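Local coordinates for protein tRNA-splicing ligase RtcB (PDB 2EPG) that probably joins RNA ends in tRNA splicing and RNA repair, using GTP and manganese to ligate a 3'-phosphate or 2',3'-cyclic phosphate to a 5'-hydroxyl, at residues L337-A342 and S408-G413; K343-R348 and V354-A359. All coordinates share one frame; numbering follows the deposited sequence.

Interaction 1: residues L337-A342 and S408-G413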
loop_
_atom_site.group_PDB
_atom_site.type_symbol
_atom_site.label_atom_id
_atom_site.label_comp_id
_atom_site.label_asym_id
_atom_site.label_seq_id
_atom_site.Cartn_x
_atom_site.Cartn_y
_atom_site.Cartn_z
ATOM N N LEU A 337 -4.472 0.488 -4.123
ATOM C CA LEU A 337 -3.324 1.344 -3.856
ATOM C C LEU A 337 -2.202 0.643 -3.104
ATOM O O LEU A 337 -2.409 -0.344 -2.406
ATOM C CB LEU A 337 -3.742 2.600 -3.067
ATOM C CG LEU A 337 -3.905 2.485 -1.539
ATOM C CD1 LEU A 337 -4.282 3.852 -0.941
ATOM C CD2 LEU A 337 -4.978 1.445 -1.213
ATOM N N ALA A 338 -1.000 1.179 -3.269
ATOM C CA ALA A 338 0.201 0.649 -2.646
ATOM C C ALA A 338 0.368 1.108 -1.206
ATOM O O ALA A 338 -0.125 2.166 -0.831
ATOM C CB ALA A 338 1.423 1.085 -3.458
ATOM N N HIS A 339 1.079 0.301 -0.418
ATOM C CA HIS A 339 1.388 0.608 0.977
ATOM C C HIS A 339 2.908 0.796 1.104
ATOM O O HIS A 339 3.387 1.301 2.114
ATOM C CB HIS A 339 0.893 -0.514 1.911
ATOM C CG HIS A 339 -0.575 -0.442 2.215
ATOM N ND1 HIS A 339 -1.103 -0.815 3.436
ATOM C CD2 HIS A 339 -1.618 0.022 1.482
ATOM C CE1 HIS A 339 -2.404 -0.575 3.444
ATOM N NE2 HIS A 339 -2.741 -0.066 2.271
ATOM N N ASN A 340 3.659 0.365 0.083
ATOM C CA ASN A 340 5.122 0.531 0.044
ATOM C C ASN A 340 5.461 0.990 -1.366
ATOM O O ASN A 340 5.216 0.254 -2.322
ATOM C CB ASN A 340 5.889 -0.783 0.297
ATOM C CG ASN A 340 5.733 -1.311 1.712
ATOM O OD1 ASN A 340 5.804 -0.565 2.681
ATOM N ND2 ASN A 340 5.548 -2.615 1.830
ATOM N N ASN A 341 6.012 2.191 -1.511
ATOM C CA ASN A 341 6.365 2.671 -2.835
ATOM C C ASN A 341 6.998 4.054 -2.815
ATOM O O ASN A 341 6.799 4.812 -1.882
ATOM C CB ASN A 341 5.111 2.728 -3.702
ATOM C CG ASN A 341 5.347 2.202 -5.096
ATOM O OD1 ASN A 341 4.441 2.200 -5.934
ATOM N ND2 ASN A 341 6.567 1.749 -5.357
ATOM N N ALA A 342 7.779 4.371 -3.841
ATOM C CA ALA A 342 8.366 5.701 -3.967
ATOM C C ALA A 342 7.827 6.163 -5.310
ATOM O O ALA A 342 7.880 5.424 -6.295
ATOM C CB ALA A 342 9.882 5.643 -3.993
ATOM N N SER A 408 -1.495 9.177 3.977
ATOM C CA SER A 408 -2.261 8.747 5.117
ATOM C C SER A 408 -1.721 7.428 5.667
ATOM O O SER A 408 -0.629 6.996 5.301
ATOM C CB SER A 408 -3.744 8.635 4.761
ATOM O OG SER A 408 -4.517 8.597 5.948
ATOM N N CYS A 409 -2.476 6.776 6.539
ATOM C CA CYS A 409 -1.988 5.543 7.144
ATOM C C CYS A 409 -2.305 4.323 6.296
ATOM O O CYS A 409 -3.077 4.393 5.335
ATOM C CB CYS A 409 -2.602 5.359 8.532
ATOM S SG CYS A 409 -4.350 4.878 8.457
ATOM N N HIS A 410 -1.711 3.197 6.656
ATOM C CA HIS A 410 -1.976 1.978 5.913
ATOM C C HIS A 410 -2.518 0.876 6.820
ATOM O O HIS A 410 -3.227 -0.005 6.367
ATOM C CB HIS A 410 -0.702 1.497 5.226
ATOM C CG HIS A 410 0.108 0.556 6.055
ATOM N ND1 HIS A 410 0.260 -0.775 5.728
ATOM C CD2 HIS A 410 0.811 0.748 7.198
ATOM C CE1 HIS A 410 1.025 -1.361 6.633
ATOM N NE2 HIS A 410 1.373 -0.460 7.536
ATOM N N GLY A 411 -2.177 0.921 8.102
ATOM C CA GLY A 411 -2.645 -0.112 9.011
ATOM C C GLY A 411 -3.622 0.362 10.067
ATOM O O GLY A 411 -3.717 1.558 10.348
ATOM N N ALA A 412 -4.346 -0.583 10.660
ATOM C CA ALA A 412 -5.334 -0.272 11.692
ATOM C C ALA A 412 -4.884 -0.684 13.096
ATOM O O ALA A 412 -5.372 -0.152 14.096
ATOM C CB ALA A 412 -6.668 -0.949 11.354
ATOM N N GLY A 413 -3.947 -1.624 13.173
ATOM C CA GLY A 413 -3.490 -2.081 14.473
ATOM C C GLY A 413 -2.007 -1.932 14.740
ATOM O O GLY A 413 -1.380 -0.969 14.296
#
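H339 and H410 meet through their imidazoles, ND1 of H339 lying 2.7 Å from ND1 of H410 in a hydrogen bond. The bond is bent, at 143°. From the side of H410, the H339 nitrogen sits at the ring edge, in plane. The two rings meet rim to rim, with their planes 81° apart and neither over the face of the other. CG of H339 stands anti to its carbonyl carbon (chi1 -80°), which swings the ring toward H410.

Tight packing accompanies this short polar link. CB of H410 lies over one face of the H339 ring, 3.0 Å from its ND1, and the backbone O of H410 comes within 3.1 Å of H339 CE1.

This is the probable heart of an RtcB ligase active site: H410 is predicted to carry GMP as the histidine-linked intermediate, and H339 to bind the second manganese ion as well as GMP. Imidazole suits both tasks, since its nitrogens can serve as nucleophile, metal ligand or hydrogen-bonding group.

Neighbouring residues fix the H339 ring. Its NE2 is hydrogen-bonded to the carbonyl of L382, which holds the ring's rotation, while T360 packs against both histidines and P384 against H339.

Interaction 2: residues K343-R348 and V354-A359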
loop_
_atom_site.group_PDB
_atom_site.type_symbol
_atom_site.label_atom_id
_atom_site.label_comp_id
_atom_site.label_asym_id
_atom_site.label_seq_id
_atom_site.Cartn_x
_atom_site.Cartn_y
_atom_site.Cartn_z
ATOM N N LYS A 343 7.292 7.374 -5.349
ATOM C CA LYS A 343 6.705 7.886 -6.574
ATOM C C LYS A 343 7.023 9.343 -6.766
ATOM O O LYS A 343 7.148 10.092 -5.789
ATOM C CB LYS A 343 5.187 7.734 -6.517
ATOM C CG LYS A 343 4.736 6.338 -6.111
ATOM C CD LYS A 343 3.276 6.157 -6.373
ATOM C CE LYS A 343 2.963 6.293 -7.850
ATOM N NZ LYS A 343 1.494 6.434 -7.974
ATOM N N PHE A 344 7.158 9.749 -8.022
ATOM C CA PHE A 344 7.414 11.149 -8.297
ATOM C C PHE A 344 6.057 11.837 -8.292
ATOM O O PHE A 344 5.145 11.433 -9.004
ATOM C CB PHE A 344 8.100 11.337 -9.651
ATOM C CG PHE A 344 9.569 10.991 -9.631
ATOM C CD1 PHE A 344 10.008 9.725 -10.011
ATOM C CD2 PHE A 344 10.508 11.930 -9.211
ATOM C CE1 PHE A 344 11.376 9.406 -9.975
ATOM C CE2 PHE A 344 11.866 11.624 -9.172
ATOM C CZ PHE A 344 12.304 10.361 -9.556
ATOM N N GLU A 345 5.930 12.886 -7.488
ATOM C CA GLU A 345 4.671 13.610 -7.373
ATOM C C GLU A 345 4.909 15.118 -7.278
ATOM O O GLU A 345 6.024 15.565 -7.004
ATOM C CB GLU A 345 3.921 13.132 -6.125
ATOM C CG GLU A 345 3.563 11.653 -6.128
ATOM C CD GLU A 345 2.917 11.189 -4.827
ATOM O OE1 GLU A 345 2.828 11.985 -3.848
ATOM O OE2 GLU A 345 2.500 10.011 -4.783
ATOM N N GLU A 346 3.854 15.888 -7.528
ATOM C CA GLU A 346 3.904 17.342 -7.448
ATOM C C GLU A 346 3.488 17.768 -6.051
ATOM O O GLU A 346 2.365 17.498 -5.634
ATOM C CB GLU A 346 2.930 17.981 -8.437
ATOM C CG GLU A 346 3.267 17.761 -9.896
ATOM C CD GLU A 346 4.558 18.449 -10.299
ATOM O OE1 GLU A 346 5.411 17.764 -10.917
ATOM O OE2 GLU A 346 4.710 19.666 -9.999
ATOM N N HIS A 347 4.408 18.426 -5.347
ATOM C CA HIS A 347 4.194 18.947 -3.991
ATOM C C HIS A 347 5.011 20.238 -3.898
ATOM O O HIS A 347 6.160 20.284 -4.345
ATOM C CB HIS A 347 4.697 17.966 -2.930
ATOM C CG HIS A 347 3.959 16.666 -2.902
ATOM N ND1 HIS A 347 2.684 16.538 -2.385
ATOM C CD2 HIS A 347 4.320 15.429 -3.320
ATOM C CE1 HIS A 347 2.296 15.280 -2.486
ATOM N NE2 HIS A 347 3.271 14.585 -3.048
ATOM N N ARG A 348 4.404 21.280 -3.337
ATOM C CA ARG A 348 5.041 22.587 -3.174
ATOM C C ARG A 348 5.462 23.143 -4.532
ATOM O O ARG A 348 6.525 23.757 -4.670
ATOM C CB ARG A 348 6.256 22.453 -2.268
ATOM C CG ARG A 348 6.020 21.576 -1.048
ATOM C CD ARG A 348 5.982 22.381 0.230
ATOM N NE ARG A 348 5.580 21.569 1.369
ATOM C CZ ARG A 348 6.416 21.122 2.297
ATOM N NH1 ARG A 348 5.951 20.389 3.299
ATOM N NH2 ARG A 348 7.712 21.404 2.223
ATOM N N VAL A 354 8.532 10.802 -3.498
ATOM C CA VAL A 354 7.990 10.497 -2.177
ATOM C C VAL A 354 8.107 9.025 -1.798
ATOM O O VAL A 354 7.497 8.167 -2.446
ATOM C CB VAL A 354 6.498 10.897 -2.088
ATOM C CG1 VAL A 354 5.977 10.695 -0.649
ATOM C CG2 VAL A 354 6.329 12.344 -2.532
ATOM N N HIS A 355 8.890 8.753 -0.746
ATOM C CA HIS A 355 9.089 7.401 -0.241
ATOM C C HIS A 355 7.983 7.160 0.786
ATOM O O HIS A 355 7.766 7.976 1.702
ATOM C CB HIS A 355 10.433 7.242 0.499
ATOM C CG HIS A 355 11.649 7.317 -0.373
ATOM N ND1 HIS A 355 12.128 8.502 -0.893
ATOM C CD2 HIS A 355 12.517 6.352 -0.768
ATOM C CE1 HIS A 355 13.243 8.263 -1.566
ATOM N NE2 HIS A 355 13.501 6.968 -1.504
ATOM N N ARG A 356 7.299 6.037 0.637
ATOM C CA ARG A 356 6.234 5.675 1.553
ATOM C C ARG A 356 6.408 4.213 1.871
ATOM O O ARG A 356 6.278 3.372 0.989
ATOM C CB ARG A 356 4.844 5.895 0.921
ATOM C CG ARG A 356 4.471 7.362 0.611
ATOM C CD ARG A 356 2.955 7.516 0.346
ATOM N NE ARG A 356 2.561 8.892 0.048
ATOM C CZ ARG A 356 2.575 9.438 -1.168
ATOM N NH1 ARG A 356 2.204 10.701 -1.331
ATOM N NH2 ARG A 356 2.958 8.731 -2.228
ATOM N N LYS A 357 6.729 3.914 3.121
ATOM C CA LYS A 357 6.884 2.533 3.556
ATOM C C LYS A 357 5.842 2.350 4.630
ATOM O O LYS A 357 5.930 2.975 5.691
ATOM C CB LYS A 357 8.267 2.267 4.162
ATOM C CG LYS A 357 8.517 0.766 4.366
ATOM C CD LYS A 357 9.484 0.430 5.498
ATOM C CE LYS A 357 10.775 1.200 5.429
ATOM N NZ LYS A 357 11.802 0.666 6.361
ATOM N N GLY A 358 4.858 1.500 4.364
ATOM C CA GLY A 358 3.798 1.285 5.336
ATOM C C GLY A 358 2.975 2.549 5.535
ATOM O O GLY A 358 2.657 2.936 6.660
ATOM N N ALA A 359 2.663 3.212 4.434
ATOM C CA ALA A 359 1.864 4.429 4.459
ATOM C C ALA A 359 1.282 4.501 3.063
ATOM O O ALA A 359 1.817 3.896 2.124
ATOM C CB ALA A 359 2.731 5.649 4.748
#
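The β-hairpin made by strands 332-347 and 350-357 is zipped here by K343 and V354, an antiparallel hydrogen-bonded pair. K343 N donates to V354 O at 3.0 Å, and V354 N returns a nearly straight bond to K343 O at 2.8 Å.

On the same face as K343 and V354, E345 and R356 meet diagonally across the pair, reaching toward each other from opposite directions. The guanidinium grips the carboxylate end-on: R356 NH1 to E345 OE1 and R356 NH2 to E345 OE2, each 2.9 Å. Both oxygens lie near the guanidinium plane, but the carboxylate is turned 37° from it; OE1 offers its syn lone pair, whereas OE2 is met out of the carboxylate plane. OE1 takes a second bond on its anti lone pair, from H347 NE2 at 2.8 Å, with OE1 in the imidazole plane. With CG of E345 beside its backbone N (chi1 -61°) and the chain extended beyond, the carboxylate reaches both donors. Were this glutamate an alanine, the buried guanidinium would probably lose its only carboxylate partner within the contact, and the H347 ring would be freer to turn.

V354 packs against these groups: CG1 lies over the guanidinium centre, 3.7 Å above the plane, and CG2 touches H347 CD2 and E345 OE1, each at 3.8 Å. A β-branched valine suits a strand. R356 also bonds through NE to S407 OG and through NH1 to F405 O, while the K343 ammonium turns away to S183 and E182. Beneath this protein's buried ion pair, the two reciprocal backbone bonds are those of an antiparallel β-hairpin.

Strand 332-347 runs through both contacts, interaction 2 being nested along the chain within the loop that interaction 1 closes; their centres are 11 Å apart. Between them the hairpin pairing continues with N341 N, 2.8 Å from R356 O in a probable hydrogen bond. Separately, the N340 side chain probably accepts from the backbone of G358, OD1 lying 2.8 Å from G358 N. The turn at G358 also packs its O against H410 CD2, at 2.9 Å. Residues 354-359 thus border the predicted GMP and manganese site of 337-342 and 408-413, while the R356 side chain itself stays back, about 8 Å from that of H339. Interaction 1 supplies the predicted catalytic histidine, and interaction 2 the paired strands, of which 332-347 carries H339.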